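Local coordinates for protein uroporphyrinogen-III synthetase (Pseudomonas syringae pv. tomato, PDB 3RE1) that probably catalyses the cyclisation of linear hydroxymethylbilane to the macrocycle uroporphyrinogen III, a step in porphyrin biosynthesis, at residues L224-S228 with P229-S233; A27-A30 with R31-D35. One frame throughout, in Å; residues are numbered along the deposited sequence.

Contact 1 of 2, residues L224-S228 with P229-S233; sequences LFVPS and PRVAS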
ATOM      1  N   LEU A 224      -1.258  15.399  10.169  1.00 43.30           N
ATOM      2  CA  LEU A 224      -0.842  14.105   9.685  1.00 42.79           C
ATOM      3  C   LEU A 224      -1.837  13.565   8.667  1.00 41.31           C
ATOM      4  O   LEU A 224      -2.999  13.305   9.006  1.00 40.33           O
ATOM      5  CB  LEU A 224      -0.668  13.140  10.860  1.00 39.28           C
ATOM      6  CG  LEU A 224      -0.407  11.676  10.496  1.00 39.63           C
ATOM      7  CD1 LEU A 224       0.902  11.554   9.758  1.00 30.49           C
ATOM      8  CD2 LEU A 224      -0.452  10.822  11.757  1.00 22.10           C
ATOM      9  N   PHE A 225      -1.366  13.366   7.440  1.00 40.93           N
ATOM     10  CA  PHE A 225      -2.204  12.877   6.344  1.00 40.97           C
ATOM     11  C   PHE A 225      -2.138  11.339   6.126  1.00 40.63           C
ATOM     12  O   PHE A 225      -1.186  10.797   5.541  1.00 36.77           O
ATOM     13  CB  PHE A 225      -1.824  13.613   5.051  1.00 43.83           C
ATOM     14  CG  PHE A 225      -2.123  15.083   5.086  1.00 43.38           C
ATOM     15  CD1 PHE A 225      -1.231  15.968   5.681  1.00 40.95           C
ATOM     16  CD2 PHE A 225      -3.331  15.577   4.571  1.00 41.19           C
ATOM     17  CE1 PHE A 225      -1.524  17.324   5.755  1.00 38.82           C
ATOM     18  CE2 PHE A 225      -3.644  16.910   4.635  1.00 36.38           C
ATOM     19  CZ  PHE A 225      -2.735  17.805   5.224  1.00 40.24           C
ATOM     20  N   VAL A 226      -3.162  10.654   6.625  1.00 35.96           N
ATOM     21  CA  VAL A 226      -3.239   9.207   6.572  1.00 31.73           C
ATOM     22  C   VAL A 226      -4.116   8.748   5.418  1.00 32.25           C
ATOM     23  O   VAL A 226      -5.100   9.412   5.074  1.00 33.84           O
ATOM     24  CB  VAL A 226      -3.800   8.663   7.882  1.00 33.38           C
ATOM     25  CG1 VAL A 226      -3.040   9.309   8.998  1.00 36.56           C
ATOM     26  CG2 VAL A 226      -5.317   8.944   8.000  1.00 25.85           C
ATOM     27  N   PRO A 227      -3.785   7.597   4.821  1.00 32.64           N
ATOM     28  CA  PRO A 227      -4.496   7.062   3.668  1.00 32.62           C
ATOM     29  C   PRO A 227      -5.890   6.525   3.962  1.00 39.85           C
ATOM     30  O   PRO A 227      -6.730   6.492   3.057  1.00 43.29           O
ATOM     31  CB  PRO A 227      -3.581   5.919   3.198  1.00 34.56           C
ATOM     32  CG  PRO A 227      -2.287   6.106   3.915  1.00 37.02           C
ATOM     33  CD  PRO A 227      -2.689   6.696   5.214  1.00 36.37           C
ATOM     34  N   SER A 228      -6.156   6.106   5.206  1.00 41.70           N
ATOM     35  CA  SER A 228      -7.453   5.500   5.514  1.00 38.09           C
ATOM     36  C   SER A 228      -7.855   5.545   6.984  1.00 36.73           C
ATOM     37  O   SER A 228      -7.062   5.928   7.836  1.00 37.09           O
ATOM     38  CB  SER A 228      -7.444   4.062   5.030  1.00 34.72           C
ATOM     39  OG  SER A 228      -6.458   3.318   5.744  1.00 36.83           O
ATOM     40  N   PRO A 229      -9.114   5.167   7.293  1.00 36.23           N
ATOM     41  CA  PRO A 229      -9.549   5.215   8.674  1.00 36.06           C
ATOM     42  C   PRO A 229      -8.701   4.249   9.485  1.00 32.81           C
ATOM     43  O   PRO A 229      -8.277   4.553  10.575  1.00 32.40           O
ATOM     44  CB  PRO A 229     -10.998   4.783   8.577  1.00 31.11           C
ATOM     45  CG  PRO A 229     -11.393   5.308   7.268  1.00 34.57           C
ATOM     46  CD  PRO A 229     -10.257   4.896   6.416  1.00 33.27           C
ATOM     47  N   ARG A 230      -8.422   3.109   8.904  1.00 29.05           N
ATOM     48  CA  ARG A 230      -7.583   2.106   9.553  1.00 25.25           C
ATOM     49  C   ARG A 230      -6.295   2.739  10.048  1.00 25.07           C
ATOM     50  O   ARG A 230      -5.908   2.560  11.202  1.00 34.25           O
ATOM     51  CB  ARG A 230      -7.286   0.983   8.559  1.00 19.97           C
ATOM     52  CG  ARG A 230      -6.388  -0.111   9.087  1.00 27.07           C
ATOM     53  CD  ARG A 230      -6.436  -1.295   8.118  1.00 31.61           C
ATOM     54  NE  ARG A 230      -6.239  -2.534   8.842  1.00 43.73           N
ATOM     55  CZ  ARG A 230      -7.014  -3.605   8.724  1.00 46.73           C
ATOM     56  NH1 ARG A 230      -8.055  -3.616   7.890  1.00 37.97           N
ATOM     57  NH2 ARG A 230      -6.724  -4.684   9.444  1.00 53.21           N
ATOM     58  N   VAL A 231      -5.647   3.497   9.169  1.00 26.88           N
ATOM     59  CA  VAL A 231      -4.394   4.152   9.475  1.00 22.81           C
ATOM     60  C   VAL A 231      -4.642   5.315  10.414  1.00 26.90           C
ATOM     61  O   VAL A 231      -3.822   5.580  11.308  1.00 23.82           O
ATOM     62  CB  VAL A 231      -3.695   4.637   8.202  1.00 25.91           C
ATOM     63  CG1 VAL A 231      -2.418   5.455   8.539  1.00 16.01           C
ATOM     64  CG2 VAL A 231      -3.345   3.430   7.359  1.00 28.17           C
ATOM     65  N   ALA A 232      -5.783   5.981  10.240  1.00 23.47           N
ATOM     66  CA  ALA A 232      -6.141   7.079  11.116  1.00 27.84           C
ATOM     67  C   ALA A 232      -6.187   6.572  12.562  1.00 28.44           C
ATOM     68  O   ALA A 232      -5.726   7.254  13.489  1.00 28.45           O
ATOM     69  CB  ALA A 232      -7.496   7.636  10.733  1.00 29.85           C
ATOM     70  N   SER A 233      -6.729   5.363  12.738  1.00 26.31           N
ATOM     71  CA  SER A 233      -6.897   4.790  14.069  1.00 25.74           C
ATOM     72  C   SER A 233      -5.543   4.396  14.691  1.00 28.35           C
ATOM     73  O   SER A 233      -5.374   4.530  15.867  1.00 26.62           O
ATOM     74  CB  SER A 233      -7.875   3.604  14.041  1.00 29.58           C
ATOM     75  OG  SER A 233      -7.836   2.901  15.269  1.00 29.83           O
TER

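Contact 2 of 2, residues A27-A30 with R31-D35; sequences AALA and RVLAD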
ATOM      1  N   ALA A  27       9.025  10.393  -5.309  1.00 57.98           N
ATOM      2  CA  ALA A  27       9.681  11.184  -6.343  1.00 57.20           C
ATOM      3  C   ALA A  27       8.637  11.645  -7.370  1.00 59.02           C
ATOM      4  O   ALA A  27       8.684  12.787  -7.823  1.00 62.66           O
ATOM      5  CB  ALA A  27      10.775  10.395  -6.990  1.00 50.15           C
ATOM      6  N   ALA A  28       7.680  10.776  -7.696  1.00 58.06           N
ATOM      7  CA  ALA A  28       6.595  11.116  -8.612  1.00 56.26           C
ATOM      8  C   ALA A  28       5.578  11.985  -7.923  1.00 59.45           C
ATOM      9  O   ALA A  28       5.078  12.959  -8.493  1.00 62.18           O
ATOM     10  CB  ALA A  28       5.918   9.867  -9.115  1.00 53.14           C
ATOM     11  N   LEU A  29       5.254  11.609  -6.689  1.00 62.17           N
ATOM     12  CA  LEU A  29       4.325  12.373  -5.888  1.00 62.10           C
ATOM     13  C   LEU A  29       4.908  13.763  -5.722  1.00 63.26           C
ATOM     14  O   LEU A  29       4.193  14.764  -5.780  1.00 64.72           O
ATOM     15  CB  LEU A  29       4.124  11.718  -4.521  1.00 59.85           C
ATOM     16  CG  LEU A  29       3.116  12.407  -3.591  1.00 64.72           C
ATOM     17  CD1 LEU A  29       1.775  12.545  -4.268  1.00 66.33           C
ATOM     18  CD2 LEU A  29       2.928  11.635  -2.294  1.00 70.29           C
ATOM     19  N   ALA A  30       6.217  13.809  -5.514  1.00 62.53           N
ATOM     20  CA  ALA A  30       6.928  15.064  -5.311  1.00 66.56           C
ATOM     21  C   ALA A  30       6.716  15.952  -6.519  1.00 70.74           C
ATOM     22  O   ALA A  30       6.467  17.149  -6.374  1.00 73.55           O
ATOM     23  CB  ALA A  30       8.402  14.812  -5.100  1.00 62.10           C
ATOM     24  N   ARG A  31       6.798  15.345  -7.705  1.00 71.63           N
ATOM     25  CA  ARG A  31       6.562  16.035  -8.962  1.00 70.96           C
ATOM     26  C   ARG A  31       5.135  16.615  -9.037  1.00 72.96           C
ATOM     27  O   ARG A  31       4.966  17.835  -9.072  1.00 72.79           O
ATOM     28  CB  ARG A  31       6.816  15.077 -10.133  1.00 74.31           C
ATOM     29  CG  ARG A  31       7.090  15.772 -11.461  1.00 75.98           C
ATOM     30  CD  ARG A  31       8.492  16.406 -11.490  1.00 80.92           C
ATOM     31  NE  ARG A  31       9.552  15.397 -11.418  1.00 81.01           N
ATOM     32  CZ  ARG A  31       9.995  14.689 -12.463  1.00 81.46           C
ATOM     33  NH1 ARG A  31       9.476  14.870 -13.682  1.00 76.15           N
ATOM     34  NH2 ARG A  31      10.956  13.788 -12.285  1.00 75.68           N
ATOM     35  N   VAL A  32       4.113  15.757  -9.056  1.00 72.17           N
ATOM     36  CA  VAL A  32       2.741  16.247  -9.199  1.00 71.14           C
ATOM     37  C   VAL A  32       2.414  17.302  -8.150  1.00 73.82           C
ATOM     38  O   VAL A  32       1.583  18.188  -8.380  1.00 75.43           O
ATOM     39  CB  VAL A  32       1.702  15.117  -9.122  1.00 68.83           C
ATOM     40  CG1 VAL A  32       2.108  14.099  -8.064  1.00 69.44           C
ATOM     41  CG2 VAL A  32       0.326  15.723  -8.806  1.00 65.02           C
ATOM     42  N   LEU A  33       3.077  17.206  -7.001  1.00 74.05           N
ATOM     43  CA  LEU A  33       2.885  18.164  -5.928  1.00 73.46           C
ATOM     44  C   LEU A  33       3.598  19.463  -6.311  1.00 74.43           C
ATOM     45  O   LEU A  33       3.027  20.552  -6.210  1.00 76.28           O
ATOM     46  CB  LEU A  33       3.440  17.589  -4.616  1.00 74.27           C
ATOM     47  CG  LEU A  33       2.543  17.413  -3.374  1.00 72.95           C
ATOM     48  CD1 LEU A  33       1.167  16.863  -3.726  1.00 71.73           C
ATOM     49  CD2 LEU A  33       3.243  16.487  -2.384  1.00 67.93           C
ATOM     50  N   ALA A  34       4.842  19.342  -6.769  1.00 76.38           N
ATOM     51  CA  ALA A  34       5.660  20.509  -7.166  1.00 76.20           C
ATOM     52  C   ALA A  34       4.933  21.369  -8.199  1.00 77.80           C
ATOM     53  O   ALA A  34       4.692  22.552  -7.975  1.00 80.89           O
ATOM     54  CB  ALA A  34       7.043  20.059  -7.711  1.00 69.92           C
ATOM     55  N   ASP A  35       4.559  20.758  -9.317  1.00 77.94           N
ATOM     56  CA  ASP A  35       3.866  21.463 -10.391  1.00 79.35           C
ATOM     57  C   ASP A  35       2.438  21.854  -9.990  1.00 79.49           C
ATOM     58  O   ASP A  35       1.603  22.168 -10.851  1.00 79.84           O
ATOM     59  CB  ASP A  35       3.834  20.591 -11.652  1.00 79.12           C
ATOM     60  CG  ASP A  35       4.918  19.506 -11.646  1.00 84.59           C
ATOM     61  OD1 ASP A  35       6.093  19.807 -11.273  1.00 76.90           O
ATOM     62  OD2 ASP A  35       4.583  18.345 -12.012  1.00 89.50           O
TER

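Contact 1 of 2, residues L224-S228 with P229-S233
Val226, the last residue of strand 224-226, and Val231, in the first turn of the helix that follows, form the apolar centre, their side chains lying alongside one another and running antiparallel. The closest approach is 3.6 Å, from Val226 CB to Val231 CG1. That methyl stands anti to Val231's own backbone N (chi1 175°), which sends it back against the strand end and also against the CD corner of Pro227, 3.6 Å from Val231 CG1; the proline ring and the valine stand roughly perpendicular. Val226 CG2 reaches further along the helix and rests 3.7 Å from Ala232 CB. Val243 of the neighbouring strand touches both Val226 and Ala232 and extends this apolar layer.

Outward from there the contact turns polar. Ser228 holds the N-cap position, and its carbonyl points into the first turn, where Ala232 N donates a hydrogen bond of 2.7 Å to Ser228 O. The donor lies in the carbonyl plane, with an N-H...O angle of 152°. Ser228 OG sits over the start of the helix, 3.5 Å from Val231 CG2 and 3.7 Å from Arg230 CB. Pro229 takes the first helical position; its N carries no hydrogen, so no donor is left wanting a partner there. Beyond it the chain of Arg230, kinked near its end, leads away from the contact.

Here a buried parallel strand ends and, after the short turn Pro227-Ser228, enters a helix: the first half of the beta-alpha-beta crossover 224-226, 229-238, 243-245 in a flavodoxin-like domain.

Contact 2 of 2, residues A27-A30 with R31-D35
A chi1 of 39° places Val32 CG1 in the crowded position between its N and carbonyl carbon, turned to Leu29, whose own CG is anti to the backbone N (chi1 -178°). The two side chains pass at a slant, with Leu29 CD1 4.1 Å from Val32 CG1. All of this lies on the last two turns of alpha-helix 23-34, the crossover helix between parallel strands 16-19 and 39-42.

Leu33, one turn on from Leu29, joins the same apolar ridge, its CD2 lying 4.3 Å from Leu29 CG. Both leucines are buried, and the ridge faces helix 251-260: Ala251 touches Leu29 and Val32, and Leu255 touches Leu33. Ala27 and Ala28 belong to the exposed part of the helix, and the Arg31 side chain, folded by two successive turns of its chain, carries its end away from this turn.

Four successive i to i+4 backbone bonds hold the segment together, with carbonyls 27 to 30 accepting from the amides of residues 31 to 34. They are not equally well aimed. Val32 N donates to Ala28 O with an N-H...O angle of 164°, whereas the first bond, Arg31 N to Ala27 O, has its donor above the carbonyl plane. At the far end Ala34 N lies 2.8 Å from Ala30 O, and Asp35, the first residue to leave helical geometry, still donates through its N to Arg31 O at 3.0 Å.

From the N terminus, strand 16-19 leads into helix 23-34, and contact 2 falls on its closing turns, just before the chain drops into strand 39-42. The chain then builds the mixed sheet and returns to the parallel one before contact 1 closes the turn from strand 224-226 to helix 229-238. Contact 2 instead lies within successive turns of one helix. The two follow in series without nesting or crossing; the centres of contact 1 and contact 2 are about 21 Å apart. Both belong to crossover units of the same five-stranded parallel sheet. Helix 251-260 is touched from both regions: contact 2 packs on it, and so does Phe225, in the strand of contact 1 but taking no part in that contact.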